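Local coordinates for protein CHAD domain (Ricinus communis, PDB 6QV5) that probably binds inorganic polyphosphate through an all-helical CHAD module that also carries a zinc ion, at residues H181-L186 against R228-A233; H173-I178 against G220-K225; Q177-L182 against R212-F217. All coordinates share one frame; numbering follows the deposited sequence.

Contact 1. Residues H181-L186 against R228-A233; sequences HLHKSL and RAYLKA
His183 and Tyr230 show how a single polar pair can span two helices that stay well apart: their CA atoms, the closest at this level, are 10.4 Å from each other, and the two side chains bridge the space. The phenol OH of Tyr230 meets ND1 of His183 at 2.8 Å, in a hydrogen bond that is nearly straight at 161° and in which either partner could be the donor. The oxygen lies in the imidazole plane, at the edge of that ring, and ND1 likewise lies in the plane of the tyrosine ring. The rings meet rim to rim with their planes turned 43° apart, and Tyr230 CE1 comes within 3.4 Å of His183 ND1. Tyr230 reaches this far because its CG is anti to the backbone N (chi1 -170°), which sends the phenol across toward helix 171-192.

The tight side of the contact surrounds the tyrosine. Leu186 comes from the opposite direction and sets CD2 3.9 Å from the phenol oxygen, while Leu215 of helix 198-217 and Leu296 and Pro299 of the C-terminal region pack on the rest of Tyr230. His183 forms the looser side, partly exposed although Ala298 touches it. The bond therefore gives the polar end of a buried tyrosine a partner in mostly apolar surroundings. It also favours the present turn of the imidazole, since ND1 lines up with the hydroxyl only near this orientation. One N-H or one O-H fills the bond, and the positions of the atoms leave its direction open.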
# COMPACT_ATOMS: atom_id res chain seq x y z
N HIS A 181 -13.26 11.22 10.67
CA HIS A 181 -11.92 11.20 11.26
C HIS A 181 -10.82 11.18 10.19
O HIS A 181 -9.84 11.91 10.35
CB HIS A 181 -11.77 10.02 12.24
CG HIS A 181 -10.35 9.75 12.66
ND1 HIS A 181 -9.65 8.66 12.16
CD2 HIS A 181 -9.54 10.46 13.47
CE1 HIS A 181 -8.45 8.74 12.71
NE2 HIS A 181 -8.33 9.81 13.50
N LEU A 182 -10.98 10.37 9.13
CA LEU A 182 -10.00 10.26 8.05
C LEU A 182 -9.90 11.50 7.16
O LEU A 182 -8.80 11.83 6.73
CB LEU A 182 -10.22 8.99 7.20
CG LEU A 182 -9.75 7.67 7.83
CD1 LEU A 182 -10.26 6.50 7.04
CD2 LEU A 182 -8.23 7.60 7.93
N HIS A 183 -11.04 12.18 6.90
CA HIS A 183 -11.07 13.42 6.12
C HIS A 183 -10.40 14.53 6.94
O HIS A 183 -9.64 15.33 6.39
CB HIS A 183 -12.51 13.80 5.72
CG HIS A 183 -12.60 15.02 4.84
ND1 HIS A 183 -12.13 15.01 3.54
CD2 HIS A 183 -13.14 16.23 5.11
CE1 HIS A 183 -12.37 16.22 3.07
NE2 HIS A 183 -12.98 16.99 3.97
N LYS A 184 -10.66 14.53 8.27
CA LYS A 184 -10.10 15.46 9.26
C LYS A 184 -8.59 15.24 9.37
O LYS A 184 -7.85 16.22 9.40
CB LYS A 184 -10.79 15.24 10.62
CG LYS A 184 -10.22 16.02 11.81
CD LYS A 184 -11.02 15.79 13.10
CE LYS A 184 -10.77 14.46 13.77
NZ LYS A 184 -11.77 14.19 14.83
N SER A 185 -8.15 13.96 9.40
CA SER A 185 -6.74 13.56 9.49
C SER A 185 -5.97 13.94 8.22
O SER A 185 -4.86 14.46 8.34
CB SER A 185 -6.62 12.06 9.76
OG SER A 185 -5.28 11.67 9.98
N LEU A 186 -6.56 13.69 7.03
CA LEU A 186 -5.96 14.00 5.72
C LEU A 186 -5.72 15.51 5.56
O LEU A 186 -4.61 15.91 5.24
CB LEU A 186 -6.82 13.45 4.57
CG LEU A 186 -6.50 13.93 3.14
CD1 LEU A 186 -5.27 13.25 2.58
CD2 LEU A 186 -7.67 13.70 2.22
N ARG A 228 -16.28 9.62 -6.60
CA ARG A 228 -15.47 9.51 -7.82
C ARG A 228 -14.50 10.69 -7.96
O ARG A 228 -13.34 10.48 -8.33
CB ARG A 228 -16.37 9.39 -9.05
CG ARG A 228 -15.68 8.82 -10.28
CD ARG A 228 -16.68 8.50 -11.37
NE ARG A 228 -16.03 8.34 -12.67
CZ ARG A 228 -15.92 9.31 -13.58
NH1 ARG A 228 -16.42 10.51 -13.34
NH2 ARG A 228 -15.31 9.07 -14.73
N ALA A 229 -14.96 11.91 -7.62
CA ALA A 229 -14.15 13.13 -7.65
C ALA A 229 -13.18 13.17 -6.46
O ALA A 229 -12.06 13.65 -6.61
CB ALA A 229 -15.05 14.36 -7.64
N TYR A 230 -13.63 12.65 -5.29
CA TYR A 230 -12.85 12.58 -4.05
C TYR A 230 -11.68 11.60 -4.20
O TYR A 230 -10.56 11.91 -3.79
CB TYR A 230 -13.76 12.19 -2.87
CG TYR A 230 -13.12 12.32 -1.50
CD1 TYR A 230 -13.23 13.50 -0.77
CD2 TYR A 230 -12.45 11.25 -0.92
CE1 TYR A 230 -12.65 13.62 0.50
CE2 TYR A 230 -11.88 11.35 0.35
CZ TYR A 230 -11.98 12.54 1.05
OH TYR A 230 -11.41 12.64 2.30
N LEU A 231 -11.94 10.42 -4.81
CA LEU A 231 -10.95 9.37 -5.07
C LEU A 231 -9.92 9.81 -6.11
O LEU A 231 -8.75 9.45 -5.99
CB LEU A 231 -11.63 8.06 -5.52
CG LEU A 231 -12.38 7.26 -4.45
CD1 LEU A 231 -13.49 6.43 -5.07
CD2 LEU A 231 -11.45 6.36 -3.65
N LYS A 232 -10.37 10.59 -7.12
CA LYS A 232 -9.53 11.12 -8.20
C LYS A 232 -8.48 12.09 -7.64
O LYS A 232 -7.30 11.99 -8.01
CB LYS A 232 -10.40 11.83 -9.26
CG LYS A 232 -9.67 12.19 -10.55
CD LYS A 232 -10.51 13.10 -11.42
CE LYS A 232 -9.76 13.56 -12.65
NZ LYS A 232 -10.58 14.47 -13.49
N ALA A 233 -8.89 12.99 -6.73
CA ALA A 233 -8.02 13.97 -6.07
C ALA A 233 -7.06 13.27 -5.10
O ALA A 233 -5.93 13.74 -4.91
CB ALA A 233 -8.85 15.00 -5.33

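Contact 2. Residues H173-I178 against G220-K225; sequences HFSRQI and GLYRSK
Ser175 OG has its main partner in its own helix, the carbonyl oxygen of Ala171, and also bonds to that of Ala172; Tyr222 OH, 3.3 Å from OG, offers a weak alternative. The hydroxyl has one proton for these acceptors, so the bond to the tyrosine is not settled. The contact joins the first turns of helix 171-192 to the turn that leads into helix 224-260, within the all-helical CHAD fold. The serine hydroxyl sits between its backbone N and carbonyl carbon (chi1 64°), which lets it face its own helix and the incoming turn at once.

Tyr222 lays its phenol end against the helix backbone, its OH 3.2 Å from Ser175 O and 3.4 Å from Ser175 CB. Met179 and Leu301 also touch the tyrosine, so the ring lies between helix 171-192 and the C-terminal tail. That tail is tied in beside it by backbone hydrogen bonds between Leu221 and Arg302, while Arg223 takes the N-cap position of helix 224-260. Leu221 comes to the same serine hydroxyl with a methyl, its CD2 3.4 Å from Ser175 OG.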
# COMPACT_ATOMS: atom_id res chain seq x y z
N HIS A 173 -23.55 4.00 10.30
CA HIS A 173 -23.20 4.65 11.57
C HIS A 173 -21.70 4.56 11.84
O HIS A 173 -21.11 5.53 12.31
CB HIS A 173 -24.00 4.04 12.73
CG HIS A 173 -23.87 4.80 14.02
ND1 HIS A 173 -24.81 5.74 14.39
CD2 HIS A 173 -22.92 4.72 14.98
CE1 HIS A 173 -24.40 6.21 15.56
NE2 HIS A 173 -23.26 5.63 15.95
N PHE A 174 -21.09 3.39 11.55
CA PHE A 174 -19.66 3.16 11.74
C PHE A 174 -18.83 3.91 10.70
O PHE A 174 -17.84 4.54 11.08
CB PHE A 174 -19.34 1.65 11.72
CG PHE A 174 -17.87 1.32 11.87
CD1 PHE A 174 -17.27 1.28 13.12
CD2 PHE A 174 -17.09 1.05 10.75
CE1 PHE A 174 -15.91 0.99 13.26
CE2 PHE A 174 -15.73 0.77 10.89
CZ PHE A 174 -15.15 0.73 12.14
N SER A 175 -19.22 3.83 9.41
CA SER A 175 -18.52 4.47 8.30
C SER A 175 -18.45 5.99 8.41
O SER A 175 -17.40 6.55 8.10
CB SER A 175 -19.11 4.07 6.96
OG SER A 175 -20.45 4.51 6.83
N ARG A 176 -19.54 6.65 8.86
CA ARG A 176 -19.57 8.11 9.00
C ARG A 176 -18.59 8.63 10.06
O ARG A 176 -17.99 9.68 9.86
CB ARG A 176 -21.00 8.66 9.22
CG ARG A 176 -21.65 8.36 10.57
CD ARG A 176 -22.97 9.09 10.72
NE ARG A 176 -24.10 8.25 10.31
CZ ARG A 176 -25.26 8.72 9.86
NH1 ARG A 176 -25.46 10.02 9.73
NH2 ARG A 176 -26.23 7.88 9.52
N GLN A 177 -18.40 7.86 11.16
CA GLN A 177 -17.47 8.19 12.24
C GLN A 177 -16.02 8.08 11.77
O GLN A 177 -15.20 8.94 12.11
CB GLN A 177 -17.71 7.28 13.46
CG GLN A 177 -19.04 7.53 14.17
CD GLN A 177 -19.34 6.49 15.24
OE1 GLN A 177 -19.27 5.28 15.01
NE2 GLN A 177 -19.70 6.96 16.43
N ILE A 178 -15.71 7.03 10.98
CA ILE A 178 -14.39 6.75 10.41
C ILE A 178 -14.06 7.75 9.29
O ILE A 178 -12.96 8.31 9.28
CB ILE A 178 -14.28 5.25 9.96
CG1 ILE A 178 -14.47 4.26 11.15
CG2 ILE A 178 -12.99 4.95 9.17
CD1 ILE A 178 -13.39 4.27 12.33
N GLY A 220 -20.74 1.24 -1.67
CA GLY A 220 -22.18 1.29 -1.87
C GLY A 220 -22.99 2.09 -0.86
O GLY A 220 -24.22 2.11 -0.93
N LEU A 221 -22.30 2.74 0.10
CA LEU A 221 -22.90 3.54 1.17
C LEU A 221 -22.90 5.04 0.89
O LEU A 221 -23.68 5.78 1.50
CB LEU A 221 -22.13 3.26 2.48
CG LEU A 221 -22.70 2.21 3.44
CD1 LEU A 221 -22.58 0.80 2.88
CD2 LEU A 221 -21.98 2.26 4.76
N TYR A 222 -22.02 5.50 -0.03
CA TYR A 222 -21.86 6.92 -0.37
C TYR A 222 -22.23 7.23 -1.83
O TYR A 222 -22.32 6.32 -2.65
CB TYR A 222 -20.42 7.37 -0.05
CG TYR A 222 -20.05 7.30 1.42
CD1 TYR A 222 -20.15 8.42 2.23
CD2 TYR A 222 -19.59 6.11 1.99
CE1 TYR A 222 -19.81 8.36 3.59
CE2 TYR A 222 -19.26 6.04 3.34
CZ TYR A 222 -19.37 7.17 4.14
OH TYR A 222 -19.04 7.12 5.47
N ARG A 223 -22.44 8.54 -2.14
CA ARG A 223 -22.81 9.06 -3.47
C ARG A 223 -21.78 8.69 -4.54
O ARG A 223 -20.58 8.82 -4.31
CB ARG A 223 -23.00 10.58 -3.42
N SER A 224 -22.26 8.20 -5.70
CA SER A 224 -21.43 7.74 -6.82
C SER A 224 -20.54 8.80 -7.47
O SER A 224 -19.37 8.52 -7.74
CB SER A 224 -22.30 7.07 -7.89
OG SER A 224 -22.95 5.91 -7.37
N LYS A 225 -21.08 10.01 -7.74
CA LYS A 225 -20.32 11.08 -8.40
C LYS A 225 -19.48 11.93 -7.44
O LYS A 225 -18.48 12.52 -7.86
CB LYS A 225 -21.23 11.96 -9.28
CG LYS A 225 -21.96 11.21 -10.41
CD LYS A 225 -21.02 10.65 -11.50
CE LYS A 225 -21.05 9.14 -11.55
NZ LYS A 225 -20.02 8.59 -12.47

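Contact 3. Residues Q177-L182 against R212-F217; sequences QIMQHL and RYALEF
Ala214 leaves a shallow hollow on helix 198-217, and two side chains of helix 171-192 settle into it. Leu182 presses its CD1 methyl onto Ala214 CB at 3.7 Å, and Met179 arrives beside it with SD 4.2 Å from the same CB. The CA atoms of Met179 and Ala214 are the nearest pair across the two segments, 7.5 Å apart.

Met179 is the larger bump. Its chain bends at chi2 (58°) and again at chi3 (80°), and the two bends turn the sulfur and terminal methyl toward Ala214 and Leu215. CE ends 3.7 Å from Ala214 O, against the backbone, and SD touches Leu215 CD1 at 4.0 Å. Leu215 meets the methionine at about a right angle, closing the far side of the hollow with a branch of its own. Further round, Phe218 also packs on Met179, and Pro299 lies against Leu215.

The short helical segments run nearly antiparallel, 158° between their directions, with axes 10.7 Å apart at closest approach. Helices 171-192 and 198-217 follow each other in the chain, and packed in this way they form a helical hairpin of the all-helical CHAD domain.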
# COMPACT_ATOMS: atom_id res chain seq x y z
N GLN A 177 -18.40 7.86 11.16
CA GLN A 177 -17.47 8.19 12.24
C GLN A 177 -16.02 8.08 11.77
O GLN A 177 -15.20 8.94 12.11
CB GLN A 177 -17.71 7.28 13.46
CG GLN A 177 -19.04 7.53 14.17
CD GLN A 177 -19.34 6.49 15.24
OE1 GLN A 177 -19.27 5.28 15.01
NE2 GLN A 177 -19.70 6.96 16.43
N ILE A 178 -15.71 7.03 10.98
CA ILE A 178 -14.39 6.75 10.41
C ILE A 178 -14.06 7.75 9.29
O ILE A 178 -12.96 8.31 9.28
CB ILE A 178 -14.28 5.25 9.96
CG1 ILE A 178 -14.47 4.26 11.15
CG2 ILE A 178 -12.99 4.95 9.17
CD1 ILE A 178 -13.39 4.27 12.33
N MET A 179 -15.02 7.99 8.38
CA MET A 179 -14.89 8.92 7.25
C MET A 179 -14.70 10.37 7.70
O MET A 179 -13.97 11.11 7.05
CB MET A 179 -16.06 8.79 6.27
CG MET A 179 -15.63 8.65 4.82
SD MET A 179 -14.54 7.24 4.47
CE MET A 179 -15.73 5.92 4.38
N GLN A 180 -15.33 10.76 8.83
CA GLN A 180 -15.18 12.10 9.40
C GLN A 180 -13.77 12.26 9.97
O GLN A 180 -13.15 13.30 9.76
CB GLN A 180 -16.23 12.38 10.49
CG GLN A 180 -17.51 13.03 9.95
CD GLN A 180 -18.57 13.25 11.01
OE1 GLN A 180 -18.34 13.12 12.22
NE2 GLN A 180 -19.77 13.59 10.57
N HIS A 181 -13.26 11.22 10.67
CA HIS A 181 -11.92 11.20 11.26
C HIS A 181 -10.82 11.18 10.19
O HIS A 181 -9.84 11.91 10.35
CB HIS A 181 -11.77 10.02 12.24
CG HIS A 181 -10.35 9.75 12.66
ND1 HIS A 181 -9.65 8.66 12.16
CD2 HIS A 181 -9.54 10.46 13.47
CE1 HIS A 181 -8.45 8.74 12.71
NE2 HIS A 181 -8.33 9.81 13.50
N LEU A 182 -10.98 10.37 9.13
CA LEU A 182 -10.00 10.26 8.05
C LEU A 182 -9.90 11.50 7.16
O LEU A 182 -8.80 11.83 6.73
CB LEU A 182 -10.22 8.99 7.20
CG LEU A 182 -9.75 7.67 7.83
CD1 LEU A 182 -10.26 6.50 7.04
CD2 LEU A 182 -8.23 7.60 7.93
N ARG A 212 -8.51 6.41 0.69
CA ARG A 212 -8.84 5.75 -0.57
C ARG A 212 -9.40 4.35 -0.31
O ARG A 212 -10.43 3.99 -0.89
CB ARG A 212 -7.61 5.67 -1.50
CG ARG A 212 -7.94 5.33 -2.94
CD ARG A 212 -6.71 5.22 -3.82
NE ARG A 212 -6.10 3.89 -3.75
CZ ARG A 212 -6.39 2.88 -4.56
NH1 ARG A 212 -7.30 3.02 -5.52
NH2 ARG A 212 -5.78 1.71 -4.42
N TYR A 213 -8.74 3.57 0.58
CA TYR A 213 -9.16 2.21 0.93
C TYR A 213 -10.50 2.16 1.65
O TYR A 213 -11.37 1.38 1.26
CB TYR A 213 -8.06 1.47 1.74
CG TYR A 213 -6.74 1.27 1.02
CD1 TYR A 213 -6.70 1.07 -0.36
CD2 TYR A 213 -5.55 1.18 1.73
CE1 TYR A 213 -5.49 0.87 -1.02
CE2 TYR A 213 -4.34 0.96 1.07
CZ TYR A 213 -4.31 0.80 -0.30
OH TYR A 213 -3.12 0.59 -0.94
N ALA A 214 -10.69 3.02 2.68
CA ALA A 214 -11.93 3.12 3.47
C ALA A 214 -13.14 3.46 2.60
O ALA A 214 -14.22 2.90 2.81
CB ALA A 214 -11.78 4.13 4.58
N LEU A 215 -12.96 4.36 1.62
CA LEU A 215 -14.03 4.75 0.70
C LEU A 215 -14.35 3.64 -0.30
O LEU A 215 -15.49 3.54 -0.76
CB LEU A 215 -13.66 6.07 -0.02
CG LEU A 215 -14.82 6.93 -0.53
CD1 LEU A 215 -15.73 7.40 0.61
CD2 LEU A 215 -14.29 8.13 -1.28
N GLU A 216 -13.36 2.78 -0.62
CA GLU A 216 -13.54 1.63 -1.51
C GLU A 216 -14.25 0.50 -0.77
O GLU A 216 -15.01 -0.25 -1.39
CB GLU A 216 -12.19 1.14 -2.05
CG GLU A 216 -11.63 1.97 -3.20
CD GLU A 216 -10.23 1.63 -3.65
OE1 GLU A 216 -9.44 1.07 -2.85
OE2 GLU A 216 -9.90 1.93 -4.82
N PHE A 217 -14.01 0.38 0.56
CA PHE A 217 -14.63 -0.62 1.44
C PHE A 217 -16.12 -0.35 1.60
O PHE A 217 -16.93 -1.27 1.47
CB PHE A 217 -13.94 -0.66 2.82
CG PHE A 217 -12.49 -1.10 2.87
CD1 PHE A 217 -12.01 -2.08 2.01
CD2 PHE A 217 -11.63 -0.59 3.83
CE1 PHE A 217 -10.68 -2.50 2.07
CE2 PHE A 217 -10.30 -1.01 3.89
CZ PHE A 217 -9.83 -1.96 3.01

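In the fold
Followed from the N terminus, all three contacts begin on helix 171-192, where their first segments, 173-178, 177-182 and 181-186, overlap in steps. The chain then turns back into helix 198-217, and contact 3 closes the shortest loop, 30 residues, making a hairpin. Beyond it the turn at 220-225 closes contact 2, and helix 224-260 returns to close contact 1, each over 42 residues; contacts 1 and 2 cross along the chain. Contact 3 lies between them in space and touches both. Three successive helices and the turn between the last two are thereby tied into one side of the CHAD domain, away from the zinc site.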